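Local atomic coordinates of dihydrodipicolinate synthase (PDB entry 4XKY), a protein that probably forms a Schiff base with pyruvate to make or break a carbon-carbon bond, as do other class I aldolases of the DapA family. Residues Ser6-Pro11 with Gly37-Leu42; Pro11-Leu16 with Gly46-Ser51; Leu42-Thr47 with Val76-Ser81; Ala100-Ser105 with Pro132-Asn137. All blocks are in the same frame, centred on the assembly; numbering follows the deposited sequence.

The four contacts follow the early strands of a beta/alpha barrel. Contacts 1 and 2 alternate along the chain and share Pro-11: Ser-6-Pro-11 meets the approach to strand 42-44, and the loop continuing it meets the loop that leaves that strand. Contact 3 pairs strands 42-44 and 76-79, and contact 4, coming last, pairs 102-105 with 133-137. The centres of contacts 3 and 4 are about 8 Å apart, as are those of 2 and 3, whereas contacts 1 and 4 lie about 15 Å apart. Strands 76-79 and 102-105 are neighbours in the sheet. Together the contacts bring Thr-48, predicted to bind pyruvate, and Tyr-136, the predicted proton donor or acceptor, into one barrel.

Contact 1 (Ser6-Pro11 with Gly37-Leu42); sequences SGIIPP and GGVHAL
His-40 keeps CG anti to its own carbonyl carbon (chi1 -51°), which lays its imidazole against Gly-7, while the two branches of Ile-9, CG1 and CG2, straddle the methyl of Ala-41. The CA of Gly-7 sits over one face of the His-40 ring, 4.1 Å from the centroid, in a CH-pi contact. Glycine suits this place twice over: a side chain would run into His-40 CD2, and at this positive phi it would also press on the preceding carbonyl. With an alanine in place of His-40, Gly-7 would probably lose the flat face it rests on, and a gap would open beside strand 7-8. The backbone of the histidine takes part too, His-40 N giving Ile-8 O a hydrogen bond of 2.9 Å that is almost straight (171°). Farther along, Pro-10 and Val-39 meet tip to tip, with Pro-10 CD 3.7 Å from Val-39 CB. Ala-41 is small enough for close passage, its CB lying 3.7 Å from Ile-9 CG1. Gly-38, at positive phi, ends helix 24-36 in a Schellman motif and so starts the turn toward strand 42-44. Backbone bonding continues from Pro-10 to Phe-43, joining the first strand to the second as in the closure of a TIM barrel.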
loop_
_atom_site.group_PDB
_atom_site.type_symbol
_atom_site.label_atom_id
_atom_site.label_comp_id
_atom_site.label_asym_id
_atom_site.label_seq_id
_atom_site.Cartn_x
_atom_site.Cartn_y
_atom_site.Cartn_z
ATOM N N SER A 6 22.481 -24.545 -8.280
ATOM C CA SER A 6 22.216 -23.930 -9.588
ATOM C C SER A 6 21.179 -24.674 -10.412
ATOM O O SER A 6 20.815 -25.807 -10.105
ATOM C CB SER A 6 23.509 -23.850 -10.385
ATOM O OG SER A 6 24.479 -23.159 -9.628
ATOM N N GLY A 7 20.713 -24.027 -11.472
ATOM C CA GLY A 7 19.754 -24.641 -12.376
ATOM C C GLY A 7 18.288 -24.380 -12.089
ATOM O O GLY A 7 17.889 -23.300 -11.655
ATOM N N ILE A 8 17.476 -25.372 -12.408
ATOM C CA ILE A 8 16.051 -25.277 -12.290
ATOM C C ILE A 8 15.666 -26.038 -11.028
ATOM O O ILE A 8 15.988 -27.208 -10.888
ATOM C CB ILE A 8 15.337 -25.865 -13.521
ATOM C CG1 ILE A 8 15.685 -25.095 -14.797
ATOM C CG2 ILE A 8 13.830 -25.836 -13.299
ATOM C CD1 ILE A 8 15.359 -23.612 -14.744
ATOM N N ILE A 9 15.009 -25.342 -10.107
ATOM C CA ILE A 9 14.569 -25.909 -8.845
ATOM C C ILE A 9 13.073 -25.645 -8.718
ATOM O O ILE A 9 12.680 -24.650 -8.160
ATOM C CB ILE A 9 15.305 -25.254 -7.660
ATOM C CG1 ILE A 9 16.808 -25.512 -7.757
ATOM C CG2 ILE A 9 14.776 -25.740 -6.310
ATOM C CD1 ILE A 9 17.575 -24.265 -8.086
ATOM N N PRO A 10 12.238 -26.549 -9.245
ATOM C CA PRO A 10 10.803 -26.338 -9.229
ATOM C C PRO A 10 10.247 -26.288 -7.832
ATOM O O PRO A 10 10.592 -27.141 -7.002
ATOM C CB PRO A 10 10.235 -27.558 -9.954
ATOM C CG PRO A 10 11.337 -28.548 -10.002
ATOM C CD PRO A 10 12.617 -27.805 -9.910
ATOM N N PRO A 11 9.406 -25.279 -7.569
ATOM C CA PRO A 11 8.559 -25.248 -6.403
ATOM C C PRO A 11 7.386 -26.186 -6.668
ATOM O O PRO A 11 6.442 -25.844 -7.404
ATOM C CB PRO A 11 8.112 -23.781 -6.330
ATOM C CG PRO A 11 8.077 -23.337 -7.761
ATOM C CD PRO A 11 9.056 -24.221 -8.526
ATOM N N GLY A 37 13.177 -35.068 -16.072
ATOM C CA GLY A 37 13.215 -33.840 -16.849
ATOM C C GLY A 37 14.478 -33.024 -16.666
ATOM O O GLY A 37 14.624 -31.972 -17.298
ATOM N N GLY A 38 15.367 -33.478 -15.780
ATOM C CA GLY A 38 16.665 -32.854 -15.608
ATOM C C GLY A 38 16.746 -31.732 -14.587
ATOM O O GLY A 38 17.741 -31.018 -14.563
ATOM N N VAL A 39 15.741 -31.555 -13.727
ATOM C CA VAL A 39 15.828 -30.466 -12.746
ATOM C C VAL A 39 16.936 -30.782 -11.709
ATOM O O VAL A 39 17.377 -31.925 -11.570
ATOM C CB VAL A 39 14.483 -30.132 -12.042
ATOM C CG1 VAL A 39 13.362 -29.890 -13.056
ATOM C CG2 VAL A 39 14.089 -31.204 -11.039
ATOM N N HIS A 40 17.371 -29.772 -10.976
ATOM C CA HIS A 40 18.510 -29.941 -10.057
ATOM C C HIS A 40 18.145 -30.032 -8.601
ATOM O O HIS A 40 18.969 -30.400 -7.809
ATOM C CB HIS A 40 19.549 -28.838 -10.282
ATOM C CG HIS A 40 19.934 -28.698 -11.716
ATOM N ND1 HIS A 40 21.174 -29.055 -12.197
ATOM C CD2 HIS A 40 19.209 -28.301 -12.792
ATOM C CE1 HIS A 40 21.208 -28.859 -13.504
ATOM N NE2 HIS A 40 20.028 -28.399 -13.889
ATOM N N ALA A 41 16.915 -29.708 -8.240
ATOM C CA ALA A 41 16.476 -29.863 -6.869
ATOM C C ALA A 41 14.982 -29.774 -6.834
ATOM O O ALA A 41 14.364 -29.422 -7.826
ATOM C CB ALA A 41 17.094 -28.791 -5.980
ATOM N N LEU A 42 14.415 -30.129 -5.691
ATOM C CA LEU A 42 12.988 -30.019 -5.424
ATOM C C LEU A 42 12.771 -29.093 -4.246
ATOM O O LEU A 42 13.408 -29.255 -3.192
ATOM C CB LEU A 42 12.427 -31.383 -5.041
ATOM C CG LEU A 42 12.794 -32.539 -5.973
ATOM C CD1 LEU A 42 12.210 -33.832 -5.428
ATOM C CD2 LEU A 42 12.275 -32.304 -7.376
#

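Contact 2 (Pro11-Leu16 with Gly46-Ser51); sequences PLVTPL and GTTGES
Val-13 and Gly-49 bring their CA atoms within 4.2 Å of each other where two irregular loops run side by side. Glycine permits this approach, since a side chain at Gly-49 would be tight against both Leu-12 O and Thr-14 OG1. Thr-14 has OG1 anti to its carbonyl carbon (chi1 -59°), and from there the hydroxyl donates to Gly-49 O at 2.7 Å, in the carbonyl plane and on a lone pair. Thr-48 fits between Pro-11 and Val-13 with its methyl: CG2 lies 3.2 Å from Pro-11 O and 3.9 Å from Val-13 CG1. Its hydroxyl, OG1, is bonded to Tyr-258 instead, so the two branches of this predicted pyruvate-binding threonine have separate tasks. Two waters join the loops. One donates to Leu-12 O and accepts from Gly-46 N; the other accepts from Thr-14 N and donates to Thr-48 O and, at 2.6 Å, to Glu-50 OE2. The extended side chain of Glu-50 carries its carboxylate to this second water, and a salt bridge from OE2 to Lys-263 would probably stabilise the negative charge. Helix 257-268 borders the contact, its Leu-262 touching both Val-13 and Thr-48, while Leu-12 reaches between helices 24-36 and 56-70, the pair that precede and follow strand 42-44.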
loop_
_atom_site.group_PDB
_atom_site.type_symbol
_atom_site.label_atom_id
_atom_site.label_comp_id
_atom_site.label_asym_id
_atom_site.label_seq_id
_atom_site.Cartn_x
_atom_site.Cartn_y
_atom_site.Cartn_z
ATOM N N PRO A 11 9.406 -25.279 -7.569
ATOM C CA PRO A 11 8.559 -25.248 -6.403
ATOM C C PRO A 11 7.386 -26.186 -6.668
ATOM O O PRO A 11 6.442 -25.844 -7.404
ATOM C CB PRO A 11 8.112 -23.781 -6.330
ATOM C CG PRO A 11 8.077 -23.337 -7.761
ATOM C CD PRO A 11 9.056 -24.221 -8.526
ATOM N N LEU A 12 7.469 -27.386 -6.105
ATOM C CA LEU A 12 6.434 -28.379 -6.324
ATOM C C LEU A 12 5.063 -27.900 -5.858
ATOM O O LEU A 12 4.937 -27.272 -4.823
ATOM C CB LEU A 12 6.759 -29.690 -5.616
ATOM C CG LEU A 12 7.682 -30.677 -6.329
ATOM C CD1 LEU A 12 9.034 -30.036 -6.516
ATOM C CD2 LEU A 12 7.857 -31.923 -5.493
ATOM N N VAL A 13 4.030 -28.234 -6.632
ATOM C CA VAL A 13 2.674 -28.184 -6.127
ATOM C C VAL A 13 2.559 -29.270 -5.058
ATOM O O VAL A 13 3.358 -30.227 -5.041
ATOM C CB VAL A 13 1.604 -28.372 -7.239
ATOM C CG1 VAL A 13 1.706 -27.277 -8.288
ATOM C CG2 VAL A 13 1.730 -29.704 -7.930
ATOM N N THR A 14 1.622 -29.071 -4.133
ATOM C CA THR A 14 1.279 -30.066 -3.137
ATOM C C THR A 14 0.030 -30.716 -3.719
ATOM O O THR A 14 -1.041 -30.142 -3.666
ATOM C CB THR A 14 1.030 -29.436 -1.743
ATOM O OG1 THR A 14 2.208 -28.723 -1.298
ATOM C CG2 THR A 14 0.668 -30.519 -0.721
ATOM N N PRO A 15 0.177 -31.886 -4.356
ATOM C CA PRO A 15 -1.002 -32.528 -4.966
ATOM C C PRO A 15 -1.920 -33.061 -3.897
ATOM O O PRO A 15 -1.449 -33.628 -2.906
ATOM C CB PRO A 15 -0.428 -33.651 -5.815
ATOM C CG PRO A 15 1.048 -33.630 -5.640
ATOM C CD PRO A 15 1.402 -32.675 -4.532
ATOM N N LEU A 16 -3.210 -32.819 -4.093
ATOM C CA LEU A 16 -4.256 -33.107 -3.126
ATOM C C LEU A 16 -5.364 -33.966 -3.719
ATOM O O LEU A 16 -5.712 -33.827 -4.901
ATOM C CB LEU A 16 -4.876 -31.794 -2.698
ATOM C CG LEU A 16 -3.908 -30.814 -2.058
ATOM C CD1 LEU A 16 -4.699 -29.553 -1.747
ATOM C CD2 LEU A 16 -3.281 -31.419 -0.797
ATOM N N GLY A 46 6.598 -24.132 -0.970
ATOM C CA GLY A 46 6.607 -22.732 -1.387
ATOM C C GLY A 46 5.151 -22.282 -1.581
ATOM O O GLY A 46 4.206 -23.040 -1.276
ATOM N N THR A 47 4.991 -21.046 -2.059
ATOM C CA THR A 47 3.692 -20.450 -2.468
ATOM C C THR A 47 2.927 -21.332 -3.464
ATOM O O THR A 47 1.745 -21.589 -3.297
ATOM C CB THR A 47 3.898 -19.062 -3.124
ATOM O OG1 THR A 47 4.699 -18.241 -2.265
ATOM C CG2 THR A 47 2.544 -18.332 -3.336
ATOM N N THR A 48 3.633 -21.806 -4.477
ATOM C CA THR A 48 3.120 -22.785 -5.427
ATOM C C THR A 48 2.592 -24.092 -4.788
ATOM O O THR A 48 1.645 -24.713 -5.325
ATOM C CB THR A 48 4.203 -23.093 -6.473
ATOM O OG1 THR A 48 4.507 -21.884 -7.177
ATOM C CG2 THR A 48 3.724 -24.085 -7.453
ATOM N N GLY A 49 3.192 -24.460 -3.651
ATOM C CA GLY A 49 2.796 -25.623 -2.831
ATOM C C GLY A 49 1.682 -25.343 -1.834
ATOM O O GLY A 49 1.362 -26.205 -1.012
ATOM N N GLU A 50 1.112 -24.132 -1.886
ATOM C CA GLU A 50 -0.036 -23.749 -1.022
ATOM C C GLU A 50 0.273 -23.877 0.499
ATOM O O GLU A 50 -0.616 -24.212 1.284
ATOM C CB GLU A 50 -1.271 -24.638 -1.358
ATOM C CG GLU A 50 -1.971 -24.343 -2.671
ATOM C CD GLU A 50 -2.956 -25.440 -3.090
ATOM O OE1 GLU A 50 -4.173 -25.377 -2.764
ATOM O OE2 GLU A 50 -2.491 -26.373 -3.766
ATOM N N SER A 51 1.500 -23.637 0.946
ATOM C CA SER A 51 1.844 -24.068 2.330
ATOM C C SER A 51 0.959 -23.413 3.407
ATOM O O SER A 51 0.436 -24.072 4.318
ATOM C CB SER A 51 3.303 -23.797 2.685
ATOM O OG SER A 51 3.583 -24.349 3.978
HETATM O O HOH W 1 6.768 -25.551 -3.553
HETATM O O HOH W 2 -0.036 -26.651 -4.495
#

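Contact 3 (Leu42-Thr47 with Val76-Ser81); sequences LFVLGT and VLVCIS
Phe-43 presents its ring edge to the backbone of strand 76-79, with Leu-77 O and the carbonyl carbon of Val-78 near the ring plane; CD1 is 3.6 Å from Leu-77 O. Over one face, offset toward the rim, stands Gly-46 N, 4.1 Å above the plane. A side chain at Gly-46 would clash with Phe-43 CE2, which explains the glycine. With CG anti to the backbone N (chi1 174°), the ring extends toward the next strand, and CE1 reaches Cys-79 CB at 3.7 Å. Beneath it the backbones pair in parallel: Leu-77 N donates to Leu-42 O, Val-44 N to Leu-77 O, and Cys-79 N to Val-44 O at 2.9 Å. On the other face of the sheet, branched Val-44 and Val-78 meet through their CG2 atoms, 3.9 Å apart, under Ile-63 and Thr-66 of helix 56-70. Past the strand Leu-45 turns at positive phi, and its carbonyl comes down beside Cys-79 CB. Phe-43 touches Val-208, a predicted pyruvate-binding residue, and Cys-79 touches Tyr-136. Paired in parallel and joined through helix 56-70, strands 42-44 and 76-79 make a beta-alpha-beta crossover, the repeating element of the TIM barrel.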
loop_
_atom_site.group_PDB
_atom_site.type_symbol
_atom_site.label_atom_id
_atom_site.label_comp_id
_atom_site.label_asym_id
_atom_site.label_seq_id
_atom_site.Cartn_x
_atom_site.Cartn_y
_atom_site.Cartn_z
ATOM N N LEU A 42 14.415 -30.129 -5.691
ATOM C CA LEU A 42 12.988 -30.019 -5.424
ATOM C C LEU A 42 12.771 -29.093 -4.246
ATOM O O LEU A 42 13.408 -29.255 -3.192
ATOM C CB LEU A 42 12.427 -31.383 -5.041
ATOM C CG LEU A 42 12.794 -32.539 -5.973
ATOM C CD1 LEU A 42 12.210 -33.832 -5.428
ATOM C CD2 LEU A 42 12.275 -32.304 -7.376
ATOM N N PHE A 43 11.859 -28.144 -4.417
ATOM C CA PHE A 43 11.546 -27.172 -3.408
ATOM C C PHE A 43 10.109 -27.395 -2.977
ATOM O O PHE A 43 9.179 -27.257 -3.783
ATOM C CB PHE A 43 11.776 -25.765 -3.953
ATOM C CG PHE A 43 11.337 -24.676 -3.023
ATOM C CD1 PHE A 43 11.583 -24.755 -1.658
ATOM C CD2 PHE A 43 10.655 -23.574 -3.505
ATOM C CE1 PHE A 43 11.145 -23.752 -0.805
ATOM C CE2 PHE A 43 10.229 -22.556 -2.654
ATOM C CZ PHE A 43 10.476 -22.650 -1.304
ATOM N N VAL A 44 9.918 -27.804 -1.722
ATOM C CA VAL A 44 8.560 -28.060 -1.255
ATOM C C VAL A 44 8.065 -27.014 -0.280
ATOM O O VAL A 44 8.849 -26.395 0.449
ATOM C CB VAL A 44 8.362 -29.462 -0.667
ATOM C CG1 VAL A 44 8.810 -30.520 -1.676
ATOM C CG2 VAL A 44 9.096 -29.644 0.648
ATOM N N LEU A 45 6.740 -26.874 -0.302
ATOM C CA LEU A 45 5.974 -25.955 0.530
ATOM C C LEU A 45 6.212 -24.470 0.242
ATOM O O LEU A 45 6.053 -23.637 1.108
ATOM C CB LEU A 45 6.184 -26.292 2.019
ATOM C CG LEU A 45 5.711 -27.700 2.391
ATOM C CD1 LEU A 45 5.897 -27.934 3.875
ATOM C CD2 LEU A 45 4.254 -27.929 2.042
ATOM N N GLY A 46 6.598 -24.132 -0.970
ATOM C CA GLY A 46 6.607 -22.732 -1.387
ATOM C C GLY A 46 5.151 -22.282 -1.581
ATOM O O GLY A 46 4.206 -23.040 -1.276
ATOM N N THR A 47 4.991 -21.046 -2.059
ATOM C CA THR A 47 3.692 -20.450 -2.468
ATOM C C THR A 47 2.927 -21.332 -3.464
ATOM O O THR A 47 1.745 -21.589 -3.297
ATOM C CB THR A 47 3.898 -19.062 -3.124
ATOM O OG1 THR A 47 4.699 -18.241 -2.265
ATOM C CG2 THR A 47 2.544 -18.332 -3.336
ATOM N N VAL A 76 16.582 -31.950 -1.640
ATOM C CA VAL A 76 15.292 -31.442 -1.229
ATOM C C VAL A 76 15.405 -30.217 -0.311
ATOM O O VAL A 76 16.035 -30.247 0.750
ATOM C CB VAL A 76 14.485 -32.546 -0.551
ATOM C CG1 VAL A 76 13.115 -32.031 -0.186
ATOM C CG2 VAL A 76 14.358 -33.746 -1.495
ATOM N N LEU A 77 14.776 -29.134 -0.752
ATOM C CA LEU A 77 14.660 -27.885 0.006
ATOM C C LEU A 77 13.248 -27.757 0.541
ATOM O O LEU A 77 12.291 -27.960 -0.190
ATOM C CB LEU A 77 14.940 -26.677 -0.902
ATOM C CG LEU A 77 16.396 -26.279 -1.154
ATOM C CD1 LEU A 77 17.171 -27.433 -1.738
ATOM C CD2 LEU A 77 16.513 -25.071 -2.079
ATOM N N VAL A 78 13.123 -27.367 1.800
ATOM C CA VAL A 78 11.842 -27.307 2.465
ATOM C C VAL A 78 11.601 -25.892 2.954
ATOM O O VAL A 78 12.392 -25.352 3.729
ATOM C CB VAL A 78 11.788 -28.263 3.678
ATOM C CG1 VAL A 78 10.479 -28.108 4.442
ATOM C CG2 VAL A 78 11.957 -29.713 3.235
ATOM N N CYS A 79 10.477 -25.311 2.538
ATOM C CA CYS A 79 10.044 -24.038 3.091
ATOM C C CYS A 79 9.500 -24.263 4.494
ATOM O O CYS A 79 8.552 -25.039 4.702
ATOM C CB CYS A 79 8.986 -23.373 2.216
ATOM S SG CYS A 79 8.721 -21.624 2.596
ATOM N N ILE A 80 10.129 -23.592 5.455
ATOM C CA ILE A 80 9.735 -23.681 6.860
ATOM C C ILE A 80 9.063 -22.406 7.406
ATOM O O ILE A 80 8.784 -22.345 8.602
ATOM C CB ILE A 80 10.936 -24.014 7.770
ATOM C CG1 ILE A 80 12.025 -22.948 7.670
ATOM C CG2 ILE A 80 11.519 -25.385 7.427
ATOM C CD1 ILE A 80 13.008 -22.967 8.829
ATOM N N SER A 81 8.815 -21.402 6.559
ATOM C CA SER A 81 8.203 -20.136 7.017
ATOM C C SER A 81 6.854 -20.414 7.672
ATOM O O SER A 81 6.091 -21.252 7.218
ATOM C CB SER A 81 7.992 -19.110 5.885
ATOM O OG SER A 81 9.124 -18.981 5.039
#

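Contact 4 (Ala100-Ser105 with Pro132-Asn137); sequences ADAVVS and PLFLYN
Leu-133 pushes CD1 into the hollow between Val-103 and Ser-105, its methyl lying 3.5 Å from Ser-105 CB and 3.8 Å from Val-103 CG2. Serine is small enough there to leave room for the branched leucine. On the opposite face of the sheet the bumps are reversed. Ala-102, a mere methyl, meets the ring edge of Phe-134 nearly in its plane, with CB 3.8 Å from CE2, and Val-104 fills the space between Phe-134 and Tyr-136. Its CG2 lies against Phe-134 CB, while CG1 presses on Tyr-136 CD2 at a tight 3.3 Å, the two side chains crossing at about a right angle. Tyr-136 has CG between its backbone N and carbonyl carbon (chi1 84°), a setting that folds the ring back beside Ser-105 and Val-104. Behind these side chains four backbone hydrogen bonds bind the parallel strands. Three are routine, but Tyr-136 N meets Ser-105 O at 3.0 Å from 44° above the carbonyl plane; Tyr-122 OH also bonds to that oxygen. A phenylalanine in place of Tyr-136 lacks the hydroxyl, so Ser-81 OG would probably lose one of its partners and the ring its anchor at the tip. Tyr-136 also touches Lys-164, the predicted Schiff-base residue; the packing on Val-104 and the bond to Ser-81 are consistent with fixing the phenol for its predicted role as proton donor or acceptor.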
loop_
_atom_site.group_PDB
_atom_site.type_symbol
_atom_site.label_atom_id
_atom_site.label_comp_id
_atom_site.label_asym_id
_atom_site.label_seq_id
_atom_site.Cartn_x
_atom_site.Cartn_y
_atom_site.Cartn_z
ATOM N N ALA A 100 16.041 -34.227 4.206
ATOM C CA ALA A 100 16.075 -33.042 3.343
ATOM C C ALA A 100 17.458 -32.436 3.471
ATOM O O ALA A 100 18.162 -32.719 4.428
ATOM C CB ALA A 100 15.018 -32.021 3.743
ATOM N N ASP A 101 17.818 -31.572 2.529
ATOM C CA ASP A 101 19.146 -30.969 2.478
ATOM C C ASP A 101 19.232 -29.521 2.913
ATOM O O ASP A 101 20.298 -29.040 3.301
ATOM C CB ASP A 101 19.667 -31.097 1.056
ATOM C CG ASP A 101 19.681 -32.540 0.588
ATOM O OD1 ASP A 101 18.627 -33.052 0.109
ATOM O OD2 ASP A 101 20.744 -33.156 0.731
ATOM N N ALA A 102 18.124 -28.806 2.844
ATOM C CA ALA A 102 18.153 -27.424 3.224
ATOM C C ALA A 102 16.760 -26.946 3.538
ATOM O O ALA A 102 15.787 -27.574 3.142
ATOM C CB ALA A 102 18.776 -26.586 2.115
ATOM N N VAL A 103 16.689 -25.815 4.242
ATOM C CA VAL A 103 15.442 -25.177 4.556
ATOM C C VAL A 103 15.451 -23.771 3.959
ATOM O O VAL A 103 16.518 -23.199 3.691
ATOM C CB VAL A 103 15.169 -25.172 6.068
ATOM C CG1 VAL A 103 14.961 -26.601 6.552
ATOM C CG2 VAL A 103 16.295 -24.477 6.855
ATOM N N VAL A 104 14.251 -23.252 3.727
ATOM C CA VAL A 104 14.047 -21.963 3.073
ATOM C C VAL A 104 13.143 -21.166 4.006
ATOM O O VAL A 104 12.130 -21.679 4.470
ATOM C CB VAL A 104 13.365 -22.149 1.710
ATOM C CG1 VAL A 104 13.245 -20.829 0.966
ATOM C CG2 VAL A 104 14.144 -23.148 0.875
ATOM N N SER A 105 13.505 -19.929 4.299
ATOM C CA SER A 105 12.795 -19.188 5.325
ATOM C C SER A 105 12.633 -17.714 5.006
ATOM O O SER A 105 13.606 -17.038 4.659
ATOM C CB SER A 105 13.570 -19.297 6.631
ATOM O OG SER A 105 13.236 -18.234 7.493
ATOM N N PRO A 132 21.326 -26.261 6.446
ATOM C CA PRO A 132 21.644 -24.960 5.852
ATOM C C PRO A 132 20.380 -24.211 5.451
ATOM O O PRO A 132 19.332 -24.830 5.242
ATOM C CB PRO A 132 22.455 -25.315 4.602
ATOM C CG PRO A 132 22.936 -26.707 4.799
ATOM C CD PRO A 132 21.981 -27.378 5.735
ATOM N N LEU A 133 20.479 -22.895 5.340
ATOM C CA LEU A 133 19.316 -22.070 5.138
ATOM C C LEU A 133 19.416 -21.243 3.881
ATOM O O LEU A 133 20.466 -20.701 3.599
ATOM C CB LEU A 133 19.179 -21.124 6.328
ATOM C CG LEU A 133 18.074 -20.068 6.225
ATOM C CD1 LEU A 133 16.741 -20.758 6.297
ATOM C CD2 LEU A 133 18.137 -19.048 7.338
ATOM N N PHE A 134 18.308 -21.123 3.154
ATOM C CA PHE A 134 18.132 -20.106 2.101
ATOM C C PHE A 134 17.198 -19.041 2.666
ATOM O O PHE A 134 16.158 -19.359 3.257
ATOM C CB PHE A 134 17.494 -20.690 0.819
ATOM C CG PHE A 134 18.417 -21.575 0.024
ATOM C CD1 PHE A 134 19.093 -21.086 -1.094
ATOM C CD2 PHE A 134 18.627 -22.891 0.410
ATOM C CE1 PHE A 134 19.946 -21.907 -1.815
ATOM C CE2 PHE A 134 19.489 -23.707 -0.292
ATOM C CZ PHE A 134 20.156 -23.211 -1.403
ATOM N N LEU A 135 17.593 -17.785 2.504
ATOM C CA LEU A 135 16.759 -16.647 2.854
ATOM C C LEU A 135 15.808 -16.384 1.724
ATOM O O LEU A 135 16.167 -16.541 0.547
ATOM C CB LEU A 135 17.614 -15.401 3.029
ATOM C CG LEU A 135 18.685 -15.492 4.095
ATOM C CD1 LEU A 135 19.579 -14.285 3.947
ATOM C CD2 LEU A 135 18.034 -15.545 5.462
ATOM N N TYR A 136 14.585 -15.983 2.040
ATOM C CA TYR A 136 13.749 -15.514 0.945
ATOM C C TYR A 136 12.874 -14.321 1.225
ATOM O O TYR A 136 12.292 -14.141 2.293
ATOM C CB TYR A 136 13.011 -16.645 0.225
ATOM C CG TYR A 136 11.733 -17.111 0.824
ATOM C CD1 TYR A 136 10.508 -16.668 0.331
ATOM C CD2 TYR A 136 11.736 -18.041 1.847
ATOM C CE1 TYR A 136 9.319 -17.123 0.872
ATOM C CE2 TYR A 136 10.560 -18.518 2.386
ATOM C CZ TYR A 136 9.353 -18.056 1.903
ATOM O OH TYR A 136 8.193 -18.530 2.467
ATOM N N ASN A 137 12.820 -13.500 0.196
ATOM C CA ASN A 137 12.178 -12.228 0.232
ATOM C C ASN A 137 10.699 -12.447 -0.096
ATOM O O ASN A 137 10.357 -12.748 -1.246
ATOM C CB ASN A 137 12.863 -11.365 -0.821
ATOM C CG ASN A 137 12.908 -9.900 -0.455
ATOM O OD1 ASN A 137 13.015 -9.507 0.714
ATOM N ND2 ASN A 137 12.845 -9.069 -1.484
#